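Probable dipeptidase (Pseudomonas aeruginosa, PDB 3B40) is probably a metal-dependent dipeptidase of the M19 (renal dipeptidase-like) family, cleaving dipeptides into their amino acids. Local coordinates at residues A[206-211]-A[402-407]; A[283-288]-A[317-322]; A[340-345]-A[385-390]. The protein carries 11 engineered substitutions. All coordinates share one frame; numbering follows the deposited sequence.

Overall arrangement
Contacts 1 and 3 both use helix 389-409, one near its C-terminal end and the other at its start; their centres lie about 23 Å apart and their nearest atoms about 10 Å. Contact 2 stands apart, its centre about 41 Å from that of contact 1 and about 39 Å from that of contact 3, across the chain's centre from contact 1. In sequence, contact 1 encloses contact 2 and, after it, contact 3. The parallel strands form the barrel of this TIM-barrel family; contact 1 brings the C-terminal helix to it, contact 3 ties helix 335-349 to the turn before helix 389-409, and contact 2 belongs to the insertion between strands 261-265 and 354-357.

Contact 1 (A[206-211]-A[402-407]); sequences GVIIDV and RAWGEV
The carbonyl O of G206 is 2.6 Å from the oxygen of a water that donates to it, and this water in turn accepts a weak 3.0 Å bond from W404 NE1. No direct hydrogen bond joins the two segments; the remainder is apolar packing. I208 crosses W404 at about a right angle and lays its CD1 over one face of the five-membered ring, 3.9 Å from the centroid, a CH-pi contact. The same methyl comes within 3.6 Å of W404 CD1 and of W404 CG, which stands anti to its backbone N (chi1 -173°). V407 meets the other segment one turn on: CG1 lies 3.7 Å from G206 C, and CG2 4.0 Å from I208 CG1. G206 itself closes helix 193-205 in a Schellman motif, and the chain then enters strand 208-210. In this TIM-barrel family fold that strand lies between parallel strands 160-162 and 230-235. Helix 389-409 runs past the N-terminal ends of several barrel strands: R402 also bonds to G259 O and D352 O, just before strands 261-265 and 354-357, and E406 touches P229, just ahead of strand 230-235.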
ATOM      1  N   GLY A 206      13.416   7.437 -13.859  1.00 12.48           N
ATOM      2  CA  GLY A 206      12.571   6.318 -14.310  1.00 12.54           C
ATOM      3  C   GLY A 206      12.012   5.491 -13.153  1.00 13.30           C
ATOM      4  O   GLY A 206      11.920   4.255 -13.236  1.00 14.11           O
ATOM      5  N   VAL A 207      11.598   6.174 -12.090  1.00 12.69           N
ATOM      6  CA  VAL A 207      11.030   5.542 -10.891  1.00 13.00           C
ATOM      7  C   VAL A 207       9.558   5.882 -10.859  1.00 12.92           C
ATOM      8  O   VAL A 207       9.196   7.047 -11.081  1.00 13.20           O
ATOM      9  CB  VAL A 207      11.728   6.044  -9.594  1.00 12.54           C
ATOM     10  CG1 VAL A 207      10.954   5.594  -8.319  1.00 12.60           C
ATOM     11  CG2 VAL A 207      13.120   5.538  -9.555  1.00 10.23           C
ATOM     12  N   ILE A 208       8.714   4.867 -10.635  1.00 12.05           N
ATOM     13  CA  ILE A 208       7.274   5.067 -10.623  1.00 11.48           C
ATOM     14  C   ILE A 208       6.930   5.914  -9.402  1.00 11.89           C
ATOM     15  O   ILE A 208       7.329   5.570  -8.280  1.00 12.02           O
ATOM     16  CB  ILE A 208       6.479   3.727 -10.524  1.00 10.94           C
ATOM     17  CG1 ILE A 208       6.789   2.779 -11.694  1.00 11.61           C
ATOM     18  CG2 ILE A 208       4.957   4.007 -10.488  1.00  9.21           C
ATOM     19  CD1 ILE A 208       6.474   1.300 -11.389  1.00 10.17           C
ATOM     20  N   ILE A 209       6.215   7.011  -9.618  1.00 11.20           N
ATOM     21  CA  ILE A 209       5.655   7.776  -8.489  1.00 10.58           C
ATOM     22  C   ILE A 209       4.354   7.166  -7.972  1.00 11.11           C
ATOM     23  O   ILE A 209       3.406   6.947  -8.748  1.00 11.56           O
ATOM     24  CB  ILE A 209       5.426   9.272  -8.839  1.00 10.61           C
ATOM     25  CG1 ILE A 209       6.750   9.947  -9.245  1.00 10.09           C
ATOM     26  CG2 ILE A 209       4.732   9.998  -7.610  1.00  8.62           C
ATOM     27  CD1 ILE A 209       6.579  11.243 -10.042  1.00 10.91           C
ATOM     28  N   ASP A 210       4.314   6.911  -6.663  1.00 11.64           N
ATOM     29  CA  ASP A 210       3.172   6.276  -5.977  1.00 12.55           C
ATOM     30  C   ASP A 210       2.435   7.319  -5.120  1.00 13.35           C
ATOM     31  O   ASP A 210       3.041   7.942  -4.244  1.00 13.59           O
ATOM     32  CB  ASP A 210       3.692   5.115  -5.124  1.00 13.10           C
ATOM     33  CG  ASP A 210       2.600   4.410  -4.316  1.00 15.54           C
ATOM     34  OD1 ASP A 210       1.386   4.666  -4.512  1.00  9.34           O
ATOM     35  OD2 ASP A 210       2.993   3.583  -3.461  1.00 14.84           O
ATOM     36  N   VAL A 211       1.148   7.535  -5.410  1.00 12.23           N
ATOM     37  CA  VAL A 211       0.393   8.549  -4.724  1.00 13.20           C
ATOM     38  C   VAL A 211      -0.490   8.034  -3.575  1.00 12.79           C
ATOM     39  O   VAL A 211      -1.124   8.835  -2.913  1.00 12.67           O
ATOM     40  CB  VAL A 211      -0.456   9.428  -5.707  1.00 12.45           C
ATOM     41  CG1 VAL A 211       0.458  10.046  -6.780  1.00 11.68           C
ATOM     42  CG2 VAL A 211      -1.562   8.598  -6.331  1.00 14.09           C
ATOM     43  N   ARG A 402       2.587  -2.510 -17.849  1.00 13.34           N
ATOM     44  CA  ARG A 402       2.559  -1.533 -18.974  1.00 13.83           C
ATOM     45  C   ARG A 402       3.010  -0.165 -18.473  1.00 14.33           C
ATOM     46  O   ARG A 402       3.914   0.480 -19.043  1.00 14.73           O
ATOM     47  CB  ARG A 402       1.142  -1.390 -19.561  1.00 13.22           C
ATOM     48  CG  ARG A 402       0.984  -0.345 -20.740  1.00 14.31           C
ATOM     49  CD  ARG A 402      -0.466   0.148 -20.881  1.00 13.68           C
ATOM     50  NE  ARG A 402      -0.893   0.981 -19.737  1.00 16.68           N
ATOM     51  CZ  ARG A 402      -1.909   0.714 -18.902  1.00 16.13           C
ATOM     52  NH1 ARG A 402      -2.183   1.561 -17.910  1.00 16.25           N
ATOM     53  NH2 ARG A 402      -2.648  -0.389 -19.032  1.00 14.20           N
ATOM     54  N   ALA A 403       2.362   0.292 -17.411  1.00 13.75           N
ATOM     55  CA  ALA A 403       2.672   1.629 -16.859  1.00 13.84           C
ATOM     56  C   ALA A 403       4.140   1.709 -16.431  1.00 13.98           C
ATOM     57  O   ALA A 403       4.802   2.718 -16.652  1.00 13.37           O
ATOM     58  CB  ALA A 403       1.753   1.938 -15.678  1.00 13.86           C
ATOM     59  N   TRP A 404       4.640   0.644 -15.803  1.00 12.83           N
ATOM     60  CA  TRP A 404       6.042   0.585 -15.399  1.00 13.31           C
ATOM     61  C   TRP A 404       6.944   0.748 -16.608  1.00 13.76           C
ATOM     62  O   TRP A 404       7.939   1.479 -16.545  1.00 13.58           O
ATOM     63  CB  TRP A 404       6.333  -0.731 -14.653  1.00 12.26           C
ATOM     64  CG  TRP A 404       7.685  -0.920 -14.015  1.00 11.71           C
ATOM     65  CD1 TRP A 404       8.695  -0.002 -13.883  1.00 10.73           C
ATOM     66  CD2 TRP A 404       8.158  -2.129 -13.384  1.00 10.60           C
ATOM     67  NE1 TRP A 404       9.773  -0.574 -13.239  1.00 11.13           N
ATOM     68  CE2 TRP A 404       9.468  -1.872 -12.913  1.00 10.65           C
ATOM     69  CE3 TRP A 404       7.604  -3.398 -13.189  1.00 10.71           C
ATOM     70  CZ2 TRP A 404      10.234  -2.843 -12.260  1.00 11.65           C
ATOM     71  CZ3 TRP A 404       8.370  -4.384 -12.519  1.00 10.68           C
ATOM     72  CH2 TRP A 404       9.677  -4.096 -12.084  1.00 11.53           C
ATOM     73  N   GLY A 405       6.621   0.067 -17.708  1.00 13.94           N
ATOM     74  CA  GLY A 405       7.433   0.199 -18.896  1.00 14.44           C
ATOM     75  C   GLY A 405       7.452   1.632 -19.407  1.00 15.39           C
ATOM     76  O   GLY A 405       8.509   2.121 -19.825  1.00 15.77           O
ATOM     77  N   GLU A 406       6.287   2.295 -19.396  1.00 15.88           N
ATOM     78  CA  GLU A 406       6.174   3.690 -19.887  1.00 17.28           C
ATOM     79  C   GLU A 406       6.959   4.688 -19.031  1.00 16.44           C
ATOM     80  O   GLU A 406       7.667   5.558 -19.554  1.00 18.12           O
ATOM     81  CB  GLU A 406       4.696   4.105 -20.027  1.00 18.06           C
ATOM     82  CG  GLU A 406       4.040   3.506 -21.245  1.00 24.09           C
ATOM     83  CD  GLU A 406       4.798   3.862 -22.543  1.00 32.20           C
ATOM     84  OE1 GLU A 406       5.057   5.082 -22.765  1.00 31.22           O
ATOM     85  OE2 GLU A 406       5.146   2.917 -23.317  1.00 36.10           O
ATOM     86  N   VAL A 407       6.840   4.557 -17.715  1.00 14.85           N
ATOM     87  CA  VAL A 407       7.706   5.267 -16.769  1.00 13.57           C
ATOM     88  C   VAL A 407       9.224   5.159 -17.076  1.00 13.90           C
ATOM     89  O   VAL A 407       9.945   6.169 -17.123  1.00 12.49           O
ATOM     90  CB  VAL A 407       7.456   4.770 -15.308  1.00 12.54           C
ATOM     91  CG1 VAL A 407       8.534   5.336 -14.381  1.00 10.67           C
ATOM     92  CG2 VAL A 407       6.103   5.156 -14.869  1.00 11.78           C
TER
HETATM   93  O   HOH W   1      10.889   2.029 -12.315  1.00 11.55           O

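Contact 2 (A[283-288]-A[317-322]); sequences DALRAR and GEYASA. Engineered in segment 283-288: D283 (natural residue Asn). With MG (magnesium ion), chain D.
The Y319 ring has R286 CG at its edge, near the ring plane, while L285 CG approaches it obliquely. The R286 guanidinium is turned 68° from that ring and has a water in its plane at the edge. This is an antiparallel pair of helices from the insertion in the barrel, 276-288 and 313-328; the axes of 283-288 and 317-322 run at 176° and come no closer than 11.0 Å, a wide spacing spanned by large side chains. L285 and Y319 carry most of the packing. With CG anti to its backbone N (chi1 168°), L285 brings that atom to 3.8 Å from Y319 CE1. L285 CD1 lies 3.7 Å from A322 CB. F289 and W311 each meet the tyrosine ring edge-to-face. The polar ends meet through the water, which is 2.8 Å from Y319 OH and takes a weak bond from R286 NH1; the hydroxyl and NH1 themselves are not hydrogen-bonded. The stronger partner of this arginine is D305, in a salt bridge with NH2, and NE bonds to P292 O. Nearer the solvent, E318 OE2 lies 4.3 Å from R288 NH2, at the edge of the guanidinium and too far for a salt bridge, an opposite-charge pair that may still attract weakly. That carboxylate is engaged by a magnesium ion, which lies 2.3 Å from E318 OE2.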
ATOM      1  N   ASP A 283     -17.695   5.712  20.205  1.00 22.70           N
ATOM      2  CA  ASP A 283     -18.269   6.913  20.846  1.00 23.87           C
ATOM      3  C   ASP A 283     -18.194   6.898  22.379  1.00 24.10           C
ATOM      4  O   ASP A 283     -17.849   7.921  23.002  1.00 24.80           O
ATOM      5  CB  ASP A 283     -19.693   7.186  20.334  1.00 24.07           C
ATOM      6  CG  ASP A 283     -19.705   7.992  19.024  1.00 24.72           C
ATOM      7  OD1 ASP A 283     -18.642   8.534  18.612  1.00 23.25           O
ATOM      8  OD2 ASP A 283     -20.793   8.114  18.417  1.00 25.35           O
ATOM      9  N   ALA A 284     -18.448   5.736  22.987  1.00 24.45           N
ATOM     10  CA  ALA A 284     -18.303   5.594  24.445  1.00 24.61           C
ATOM     11  C   ALA A 284     -16.865   5.863  24.860  1.00 24.71           C
ATOM     12  O   ALA A 284     -16.630   6.520  25.872  1.00 24.84           O
ATOM     13  CB  ALA A 284     -18.755   4.205  24.920  1.00 25.43           C
ATOM     14  N   LEU A 285     -15.897   5.374  24.075  1.00 24.19           N
ATOM     15  CA  LEU A 285     -14.483   5.596  24.387  1.00 23.12           C
ATOM     16  C   LEU A 285     -14.109   7.068  24.225  1.00 22.46           C
ATOM     17  O   LEU A 285     -13.400   7.619  25.051  1.00 22.82           O
ATOM     18  CB  LEU A 285     -13.580   4.720  23.518  1.00 23.60           C
ATOM     19  CG  LEU A 285     -12.072   4.984  23.484  1.00 21.16           C
ATOM     20  CD1 LEU A 285     -11.441   4.570  24.802  1.00 23.54           C
ATOM     21  CD2 LEU A 285     -11.447   4.211  22.372  1.00 20.20           C
ATOM     22  N   ARG A 286     -14.593   7.682  23.158  1.00 22.02           N
ATOM     23  CA  ARG A 286     -14.310   9.080  22.869  1.00 22.12           C
ATOM     24  C   ARG A 286     -14.823   9.964  24.030  1.00 23.09           C
ATOM     25  O   ARG A 286     -14.086  10.777  24.580  1.00 23.40           O
ATOM     26  CB  ARG A 286     -14.940   9.447  21.524  1.00 22.02           C
ATOM     27  CG  ARG A 286     -14.111   8.976  20.315  1.00 20.14           C
ATOM     28  CD  ARG A 286     -14.822   9.230  18.988  1.00 20.07           C
ATOM     29  NE  ARG A 286     -14.846  10.674  18.728  1.00 17.44           N
ATOM     30  CZ  ARG A 286     -13.809  11.347  18.254  1.00 17.07           C
ATOM     31  NH1 ARG A 286     -12.678  10.694  17.938  1.00 15.64           N
ATOM     32  NH2 ARG A 286     -13.896  12.663  18.106  1.00 16.02           N
ATOM     33  N   ALA A 287     -16.075   9.751  24.418  1.00 24.35           N
ATOM     34  CA  ALA A 287     -16.672  10.350  25.621  1.00 25.01           C
ATOM     35  C   ALA A 287     -15.833  10.244  26.920  1.00 25.33           C
ATOM     36  O   ALA A 287     -15.714  11.227  27.650  1.00 25.28           O
ATOM     37  CB  ALA A 287     -18.071   9.797  25.836  1.00 24.80           C
ATOM     38  N   ARG A 288     -15.229   9.092  27.218  1.00 26.45           N
ATOM     39  CA  ARG A 288     -14.363   9.048  28.423  1.00 27.50           C
ATOM     40  C   ARG A 288     -13.008   9.727  28.288  1.00 26.48           C
ATOM     41  O   ARG A 288     -12.316   9.921  29.291  1.00 26.31           O
ATOM     42  CB  ARG A 288     -14.223   7.653  29.066  1.00 28.05           C
ATOM     43  CG  ARG A 288     -13.958   6.496  28.144  1.00 30.28           C
ATOM     44  CD  ARG A 288     -13.802   5.186  28.935  1.00 30.91           C
ATOM     45  NE  ARG A 288     -12.389   4.966  29.323  1.00 39.87           N
ATOM     46  CZ  ARG A 288     -11.618   3.929  28.956  1.00 39.71           C
ATOM     47  NH1 ARG A 288     -12.095   2.938  28.209  1.00 39.82           N
ATOM     48  NH2 ARG A 288     -10.355   3.868  29.367  1.00 40.02           N
ATOM     49  N   GLY A 317      -1.326   6.647  24.560  1.00 21.07           N
ATOM     50  CA  GLY A 317      -1.166   5.205  24.621  1.00 21.41           C
ATOM     51  C   GLY A 317      -2.432   4.466  25.005  1.00 21.86           C
ATOM     52  O   GLY A 317      -2.833   3.536  24.322  1.00 21.68           O
ATOM     53  N   GLU A 318      -3.081   4.909  26.081  1.00 23.17           N
ATOM     54  CA  GLU A 318      -4.317   4.292  26.555  1.00 23.99           C
ATOM     55  C   GLU A 318      -5.458   4.369  25.550  1.00 23.73           C
ATOM     56  O   GLU A 318      -6.166   3.388  25.298  1.00 24.09           O
ATOM     57  CB  GLU A 318      -4.755   4.945  27.856  1.00 24.84           C
ATOM     58  CG  GLU A 318      -4.317   4.192  29.087  1.00 29.95           C
ATOM     59  CD  GLU A 318      -5.035   4.673  30.315  1.00 34.69           C
ATOM     60  OE1 GLU A 318      -4.352   5.013  31.317  1.00 39.06           O
ATOM     61  OE2 GLU A 318      -6.290   4.730  30.279  1.00 35.37           O
ATOM     62  N   TYR A 319      -5.645   5.557  24.994  1.00 22.53           N
ATOM     63  CA  TYR A 319      -6.693   5.790  24.022  1.00 21.48           C
ATOM     64  C   TYR A 319      -6.462   5.019  22.709  1.00 21.61           C
ATOM     65  O   TYR A 319      -7.342   4.253  22.286  1.00 22.08           O
ATOM     66  CB  TYR A 319      -6.837   7.300  23.762  1.00 19.19           C
ATOM     67  CG  TYR A 319      -7.816   7.600  22.679  1.00 18.37           C
ATOM     68  CD1 TYR A 319      -9.180   7.533  22.914  1.00 17.20           C
ATOM     69  CD2 TYR A 319      -7.372   7.959  21.401  1.00 15.26           C
ATOM     70  CE1 TYR A 319     -10.098   7.795  21.887  1.00 18.42           C
ATOM     71  CE2 TYR A 319      -8.262   8.217  20.389  1.00 17.01           C
ATOM     72  CZ  TYR A 319      -9.624   8.150  20.627  1.00 17.74           C
ATOM     73  OH  TYR A 319     -10.501   8.416  19.598  1.00 16.11           O
ATOM     74  N   ALA A 320      -5.306   5.253  22.069  1.00 21.05           N
ATOM     75  CA  ALA A 320      -4.868   4.501  20.866  1.00 21.37           C
ATOM     76  C   ALA A 320      -5.030   2.984  21.043  1.00 21.49           C
ATOM     77  O   ALA A 320      -5.671   2.316  20.224  1.00 21.58           O
ATOM     78  CB  ALA A 320      -3.390   4.860  20.498  1.00 20.61           C
ATOM     79  N   SER A 321      -4.472   2.436  22.127  1.00 22.33           N
ATOM     80  CA  SER A 321      -4.598   0.975  22.380  1.00 21.82           C
ATOM     81  C   SER A 321      -6.044   0.546  22.410  1.00 20.49           C
ATOM     82  O   SER A 321      -6.427  -0.392  21.709  1.00 20.35           O
ATOM     83  CB  SER A 321      -3.899   0.552  23.658  1.00 22.50           C
ATOM     84  OG  SER A 321      -2.541   0.961  23.607  1.00 25.79           O
ATOM     85  N   ALA A 322      -6.859   1.258  23.179  1.00 19.30           N
ATOM     86  CA  ALA A 322      -8.286   0.956  23.260  1.00 19.09           C
ATOM     87  C   ALA A 322      -9.032   1.100  21.943  1.00 19.46           C
ATOM     88  O   ALA A 322      -9.938   0.313  21.659  1.00 19.93           O
ATOM     89  CB  ALA A 322      -8.969   1.814  24.339  1.00 18.71           C
TER
HETATM   90 MG    MG D 449      -6.792   4.861  32.538  0.50 27.35          MG
HETATM   91  O   HOH W   2     -12.210   7.379  17.604  1.00 16.05           O

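Contact 3 (A[340-345]-A[385-390]); sequences DAIDYT and RGYSDA. With CA (calcium ion), chain E.
A salt-bridge network of D340, D343 and R385 at the protein surface joins helix 335-349 to the end of helix 375-385 and the turn after it. Helix 335-349 belongs to the outer layer of the TIM-barrel-like fold, in the beta-alpha-beta crossover from strand 261-265 to its parallel neighbour 354-357; A341, I342 and T345 rest on V264 of the first of these strands. R385 NH1 joins two carboxylates one helical turn apart, at 2.7 Å from D340 OD1 and 2.9 Å from D343 OD2. The two bonds use their acceptors differently. D340 OD1 is met on its anti side, close to the carboxylate plane, whereas NH1 sits above the plane of the D343 carboxylate, 60° out of it. R385 NH2 adds a weak second bond to D340 OD1 and also reaches K336 O, while NE pairs with E381, so the guanidinium is fixed from several directions. The arginine probably offsets part of the negative charge of the two aspartates, and K336, paired with D340 OD2, offsets more. D343 serves a second partner: Y387 OH donates to its OD1 at 2.6 Å, the oxygen lying at the ring edge in plane and the carboxylate turned 30° from the ring. On the buried side, I342 CG2 is 3.9 Å from Y387 OH, and both residues touch L395 of helix 389-409. The turn itself has G386 in a Schellman motif ending helix 375-385, and S388 as the N-cap of the next helix, its OG bonded to D391 N. Just beyond, D389 binds a calcium ion that H14 of helix 9-19 also binds, with a water oxygen 2.4 Å from the calcium.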
ATOM      1  N   ASP A 340     -16.494  -5.150  -5.389  1.00 13.19           N
ATOM      2  CA  ASP A 340     -17.316  -3.915  -5.542  1.00 12.71           C
ATOM      3  C   ASP A 340     -16.393  -2.724  -5.818  1.00 13.89           C
ATOM      4  O   ASP A 340     -16.636  -1.928  -6.734  1.00 14.13           O
ATOM      5  CB  ASP A 340     -18.065  -3.636  -4.264  1.00 12.10           C
ATOM      6  CG  ASP A 340     -19.267  -4.532  -4.059  1.00 13.38           C
ATOM      7  OD1 ASP A 340     -19.679  -5.288  -4.973  1.00 12.12           O
ATOM      8  OD2 ASP A 340     -19.817  -4.461  -2.941  1.00 16.14           O
ATOM      9  N   ALA A 341     -15.323  -2.616  -5.019  1.00 13.62           N
ATOM     10  CA  ALA A 341     -14.344  -1.545  -5.183  1.00 13.62           C
ATOM     11  C   ALA A 341     -13.660  -1.652  -6.539  1.00 14.07           C
ATOM     12  O   ALA A 341     -13.495  -0.644  -7.243  1.00 15.56           O
ATOM     13  CB  ALA A 341     -13.343  -1.561  -4.055  1.00 12.86           C
ATOM     14  N   ILE A 342     -13.276  -2.861  -6.941  1.00 13.71           N
ATOM     15  CA  ILE A 342     -12.715  -3.049  -8.287  1.00 13.41           C
ATOM     16  C   ILE A 342     -13.718  -2.610  -9.375  1.00 14.15           C
ATOM     17  O   ILE A 342     -13.353  -1.869 -10.290  1.00 13.99           O
ATOM     18  CB  ILE A 342     -12.234  -4.517  -8.510  1.00 13.56           C
ATOM     19  CG1 ILE A 342     -11.067  -4.834  -7.523  1.00 11.27           C
ATOM     20  CG2 ILE A 342     -11.852  -4.746  -9.975  1.00 12.54           C
ATOM     21  CD1 ILE A 342     -10.541  -6.276  -7.557  1.00 12.73           C
ATOM     22  N   ASP A 343     -14.964  -3.065  -9.245  1.00 14.25           N
ATOM     23  CA  ASP A 343     -16.051  -2.769 -10.161  1.00 14.84           C
ATOM     24  C   ASP A 343     -16.207  -1.251 -10.304  1.00 14.82           C
ATOM     25  O   ASP A 343     -16.284  -0.742 -11.407  1.00 16.14           O
ATOM     26  CB  ASP A 343     -17.390  -3.363  -9.642  1.00 14.92           C
ATOM     27  CG  ASP A 343     -17.563  -4.862  -9.937  1.00 16.83           C
ATOM     28  OD1 ASP A 343     -16.663  -5.530 -10.481  1.00 19.05           O
ATOM     29  OD2 ASP A 343     -18.645  -5.386  -9.619  1.00 19.58           O
ATOM     30  N   TYR A 344     -16.264  -0.546  -9.182  1.00 14.94           N
ATOM     31  CA  TYR A 344     -16.423   0.916  -9.167  1.00 14.23           C
ATOM     32  C   TYR A 344     -15.287   1.640  -9.868  1.00 14.35           C
ATOM     33  O   TYR A 344     -15.516   2.593 -10.607  1.00 14.96           O
ATOM     34  CB  TYR A 344     -16.560   1.436  -7.730  1.00 14.22           C
ATOM     35  CG  TYR A 344     -16.851   2.922  -7.677  1.00 13.00           C
ATOM     36  CD1 TYR A 344     -18.162   3.398  -7.744  1.00 11.71           C
ATOM     37  CD2 TYR A 344     -15.816   3.848  -7.589  1.00 14.04           C
ATOM     38  CE1 TYR A 344     -18.429   4.765  -7.710  1.00 12.71           C
ATOM     39  CE2 TYR A 344     -16.054   5.214  -7.574  1.00 12.68           C
ATOM     40  CZ  TYR A 344     -17.374   5.673  -7.645  1.00 13.63           C
ATOM     41  OH  TYR A 344     -17.627   7.017  -7.596  1.00 11.84           O
ATOM     42  N   THR A 345     -14.060   1.205  -9.598  1.00 14.08           N
ATOM     43  CA  THR A 345     -12.878   1.858 -10.112  1.00 13.30           C
ATOM     44  C   THR A 345     -12.819   1.660 -11.624  1.00 14.07           C
ATOM     45  O   THR A 345     -12.527   2.605 -12.366  1.00 14.00           O
ATOM     46  CB  THR A 345     -11.586   1.371  -9.363  1.00 13.97           C
ATOM     47  OG1 THR A 345     -11.806   1.456  -7.961  1.00  9.85           O
ATOM     48  CG2 THR A 345     -10.379   2.261  -9.676  1.00 15.56           C
ATOM     49  N   ARG A 385     -18.274 -12.393 -11.289  1.00 22.64           N
ATOM     50  CA  ARG A 385     -18.885 -11.141 -11.715  1.00 23.35           C
ATOM     51  C   ARG A 385     -18.860 -10.907 -13.200  1.00 23.15           C
ATOM     52  O   ARG A 385     -19.447  -9.935 -13.670  1.00 24.41           O
ATOM     53  CB  ARG A 385     -18.251  -9.966 -11.019  1.00 23.75           C
ATOM     54  CG  ARG A 385     -18.454 -10.099  -9.574  1.00 23.98           C
ATOM     55  CD  ARG A 385     -18.898  -8.826  -8.954  1.00 22.75           C
ATOM     56  NE  ARG A 385     -18.774  -9.003  -7.529  1.00 18.32           N
ATOM     57  CZ  ARG A 385     -18.794  -8.020  -6.657  1.00 19.08           C
ATOM     58  NH1 ARG A 385     -18.908  -6.757  -7.068  1.00 18.45           N
ATOM     59  NH2 ARG A 385     -18.680  -8.309  -5.391  1.00 18.89           N
ATOM     60  N   GLY A 386     -18.182 -11.770 -13.940  1.00 21.98           N
ATOM     61  CA  GLY A 386     -18.196 -11.693 -15.398  1.00 20.96           C
ATOM     62  C   GLY A 386     -16.969 -11.090 -16.072  1.00 20.53           C
ATOM     63  O   GLY A 386     -17.010 -10.782 -17.266  1.00 20.03           O
ATOM     64  N   TYR A 387     -15.876 -10.925 -15.327  1.00 19.64           N
ATOM     65  CA  TYR A 387     -14.605 -10.506 -15.935  1.00 19.12           C
ATOM     66  C   TYR A 387     -14.001 -11.621 -16.817  1.00 19.14           C
ATOM     67  O   TYR A 387     -14.012 -12.802 -16.440  1.00 18.55           O
ATOM     68  CB  TYR A 387     -13.603 -10.093 -14.862  1.00 18.60           C
ATOM     69  CG  TYR A 387     -13.936  -8.775 -14.196  1.00 19.98           C
ATOM     70  CD1 TYR A 387     -14.802  -8.724 -13.099  1.00 18.53           C
ATOM     71  CD2 TYR A 387     -13.397  -7.578 -14.672  1.00 21.33           C
ATOM     72  CE1 TYR A 387     -15.101  -7.524 -12.475  1.00 19.01           C
ATOM     73  CE2 TYR A 387     -13.712  -6.348 -14.063  1.00 21.26           C
ATOM     74  CZ  TYR A 387     -14.562  -6.340 -12.967  1.00 20.09           C
ATOM     75  OH  TYR A 387     -14.890  -5.141 -12.367  1.00 19.70           O
ATOM     76  N   SER A 388     -13.449 -11.227 -17.962  1.00 18.36           N
ATOM     77  CA  SER A 388     -12.840 -12.172 -18.866  1.00 19.03           C
ATOM     78  C   SER A 388     -11.457 -12.508 -18.371  1.00 18.89           C
ATOM     79  O   SER A 388     -10.917 -11.810 -17.531  1.00 19.25           O
ATOM     80  CB  SER A 388     -12.754 -11.589 -20.262  1.00 18.74           C
ATOM     81  OG  SER A 388     -11.842 -10.507 -20.271  1.00 21.53           O
ATOM     82  N   ASP A 389     -10.888 -13.583 -18.899  1.00 19.05           N
ATOM     83  CA  ASP A 389      -9.510 -13.949 -18.612  1.00 20.03           C
ATOM     84  C   ASP A 389      -8.521 -12.837 -18.928  1.00 19.83           C
ATOM     85  O   ASP A 389      -7.664 -12.529 -18.095  1.00 19.74           O
ATOM     86  CB  ASP A 389      -9.140 -15.230 -19.349  1.00 20.48           C
ATOM     87  CG  ASP A 389      -9.837 -16.441 -18.800  1.00 21.60           C
ATOM     88  OD1 ASP A 389     -10.591 -16.356 -17.779  1.00 23.05           O
ATOM     89  OD2 ASP A 389      -9.612 -17.521 -19.404  1.00 25.25           O
ATOM     90  N   ALA A 390      -8.681 -12.198 -20.087  1.00 19.74           N
ATOM     91  CA  ALA A 390      -7.862 -11.036 -20.465  1.00 19.35           C
ATOM     92  C   ALA A 390      -7.938  -9.902 -19.434  1.00 18.77           C
ATOM     93  O   ALA A 390      -6.900  -9.336 -19.059  1.00 18.82           O
ATOM     94  CB  ALA A 390      -8.264 -10.506 -21.840  1.00 19.34           C
TER
HETATM   95 CA    CA E 450     -10.549 -19.016 -18.797  1.00 37.16          CA
HETATM   96  O   HOH W   3      -8.571 -20.205 -18.057  1.00 25.74           O